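Ufm1-specific protease (Caenorhabditis elegans, PDB 5EJJ) hydrolyses, as a thiol protease, the peptide bond at the C-terminal glycine of the ubiquitin-like modifier Ufm1 and is required to localise certain odorant receptors to olfactory cilia. Local coordinates at residues Leu294-Val299 with Lys332-Leu337. Numbering follows the deposited sequence.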
loop_
_atom_site.group_PDB
_atom_site.type_symbol
_atom_site.label_atom_id
_atom_site.label_comp_id
_atom_site.label_asym_id
_atom_site.label_seq_id
_atom_site.Cartn_x
_atom_site.Cartn_y
_atom_site.Cartn_z
ATOM N N LEU A 294 -1.391 -1.625 -1.541
ATOM C CA LEU A 294 -1.926 -1.934 -0.221
ATOM C C LEU A 294 -2.492 -0.636 0.285
ATOM O O LEU A 294 -1.783 0.132 0.914
ATOM C CB LEU A 294 -0.816 -2.388 0.717
ATOM C CG LEU A 294 -1.253 -2.659 2.150
ATOM C CD1 LEU A 294 -2.409 -3.602 2.131
ATOM C CD2 LEU A 294 -0.115 -3.274 2.931
ATOM N N PRO A 295 -3.759 -0.359 -0.026
ATOM C CA PRO A 295 -4.367 0.896 0.402
ATOM C C PRO A 295 -4.267 1.068 1.898
ATOM O O PRO A 295 -4.093 0.074 2.604
ATOM C CB PRO A 295 -5.824 0.730 -0.016
ATOM C CG PRO A 295 -5.736 -0.108 -1.244
ATOM C CD PRO A 295 -4.649 -1.114 -0.915
ATOM N N PRO A 296 -4.350 2.321 2.376
ATOM C CA PRO A 296 -4.304 2.589 3.818
ATOM C C PRO A 296 -5.415 1.833 4.530
ATOM O O PRO A 296 -6.581 1.927 4.133
ATOM C CB PRO A 296 -4.541 4.106 3.897
ATOM C CG PRO A 296 -5.226 4.449 2.621
ATOM C CD PRO A 296 -4.559 3.560 1.607
ATOM N N GLY A 297 -5.042 1.056 5.538
ATOM C CA GLY A 297 -6.016 0.380 6.366
ATOM C C GLY A 297 -6.197 -1.063 5.987
ATOM O O GLY A 297 -6.510 -1.901 6.842
ATOM N N TRP A 298 -6.015 -1.340 4.698
ATOM C CA TRP A 298 -6.235 -2.676 4.128
ATOM C C TRP A 298 -5.275 -3.771 4.622
ATOM O O TRP A 298 -4.113 -3.511 4.914
ATOM C CB TRP A 298 -6.127 -2.586 2.619
ATOM C CG TRP A 298 -7.304 -2.012 1.952
ATOM C CD1 TRP A 298 -8.085 -0.998 2.387
ATOM C CD2 TRP A 298 -7.852 -2.443 0.708
ATOM N NE1 TRP A 298 -9.097 -0.755 1.479
ATOM C CE2 TRP A 298 -8.971 -1.636 0.442
ATOM C CE3 TRP A 298 -7.502 -3.437 -0.208
ATOM C CZ2 TRP A 298 -9.740 -1.796 -0.692
ATOM C CZ3 TRP A 298 -8.257 -3.587 -1.324
ATOM C CH2 TRP A 298 -9.366 -2.776 -1.564
ATOM N N VAL A 299 -5.754 -5.000 4.695
ATOM C CA VAL A 299 -4.910 -6.085 5.174
ATOM C C VAL A 299 -4.801 -7.189 4.139
ATOM O O VAL A 299 -4.259 -8.257 4.408
ATOM C CB VAL A 299 -5.445 -6.687 6.466
ATOM C CG1 VAL A 299 -5.420 -5.670 7.532
ATOM C CG2 VAL A 299 -6.863 -7.175 6.256
ATOM N N LYS A 332 -6.179 12.407 -0.144
ATOM C CA LYS A 332 -4.801 12.123 -0.587
ATOM C C LYS A 332 -4.712 11.036 -1.668
ATOM O O LYS A 332 -5.673 10.294 -1.884
ATOM C CB LYS A 332 -3.912 11.757 0.614
ATOM C CG LYS A 332 -4.396 10.571 1.437
ATOM C CD LYS A 332 -3.545 10.349 2.692
ATOM C CE LYS A 332 -3.905 9.016 3.348
ATOM N NZ LYS A 332 -2.990 8.620 4.462
ATOM N N PRO A 333 -3.556 10.939 -2.358
ATOM C CA PRO A 333 -3.431 9.879 -3.361
ATOM C C PRO A 333 -3.241 8.484 -2.758
ATOM O O PRO A 333 -2.615 8.308 -1.709
ATOM C CB PRO A 333 -2.181 10.292 -4.157
ATOM C CG PRO A 333 -1.376 11.080 -3.234
ATOM C CD PRO A 333 -2.362 11.808 -2.343
ATOM N N VAL A 334 -3.794 7.495 -3.454
ATOM C CA VAL A 334 -3.658 6.097 -3.070
ATOM C C VAL A 334 -3.183 5.235 -4.246
ATOM O O VAL A 334 -2.430 4.297 -4.039
ATOM C CB VAL A 334 -4.982 5.534 -2.502
ATOM C CG1 VAL A 334 -4.807 4.114 -2.046
ATOM C CG2 VAL A 334 -5.454 6.389 -1.345
ATOM N N LEU A 335 -3.585 5.573 -5.476
ATOM C CA LEU A 335 -3.395 4.668 -6.617
ATOM C C LEU A 335 -2.489 5.218 -7.706
ATOM O O LEU A 335 -2.677 4.913 -8.890
ATOM C CB LEU A 335 -4.747 4.338 -7.251
ATOM C CG LEU A 335 -5.784 3.708 -6.323
ATOM C CD1 LEU A 335 -7.096 3.602 -7.037
ATOM C CD2 LEU A 335 -5.311 2.343 -5.859
ATOM N N ARG A 336 -1.520 6.044 -7.340
ATOM C CA ARG A 336 -0.595 6.544 -8.343
ATOM C C ARG A 336 0.420 5.467 -8.646
ATOM O O ARG A 336 0.824 4.721 -7.757
ATOM C CB ARG A 336 0.115 7.790 -7.851
ATOM C CG ARG A 336 -0.830 8.851 -7.370
ATOM C CD ARG A 336 -1.627 9.408 -8.516
ATOM N NE ARG A 336 -0.745 10.003 -9.514
ATOM C CZ ARG A 336 -0.316 11.263 -9.478
ATOM N NH1 ARG A 336 -0.703 12.076 -8.484
ATOM N NH2 ARG A 336 0.496 11.704 -10.440
ATOM N N LEU A 337 0.833 5.401 -9.905
ATOM C CA LEU A 337 1.833 4.446 -10.366
ATOM C C LEU A 337 3.023 4.394 -9.414
ATOM O O LEU A 337 3.602 3.341 -9.153
ATOM C CB LEU A 337 2.293 4.861 -11.759
ATOM C CG LEU A 337 2.549 3.774 -12.798
ATOM C CD1 LEU A 337 1.906 2.456 -12.400
ATOM C CD2 LEU A 337 2.017 4.260 -14.134
#
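Pro295 and Val334 bring the backbones of 294-299 and 332-337 nearest each other, with 6.3 Å between their CA atoms. The first segment folds into a type II beta turn from Pro295 to Trp298, closed by a hydrogen bond of 3.2 Å from Trp298 N to Pro295 O. Pro296 suits the second position because its ring restrains phi to values close to the -57° found here, while Gly297 takes the third, where phi is 100° and a CB would press on the preceding carbonyl oxygen. The turn lies in the loop between strands 289-293 and 302-306; the other segment follows helix 312-325, so the contact lays the chain beyond that helix against the turn, within the UfSP2-type N-terminal region and away from the active-site residues.

Val334 carries the contact through its two methyls. CG1, anti to the backbone N (chi1 -177°), meets Pro296 CD at 3.7 Å and also reaches Pro295, whose CB lies 4.1 Å from Val334 CG1. Val334 CG2 touches the same Pro296 CD more loosely, at 4.2 Å. Valine suits the place because its methyls, branching at CB, meet both compact proline rings without a long flexible chain; His323 of the helix also packs on it. Within the turn, Pro295 CG sits over the centre of one face of the Trp298 ring.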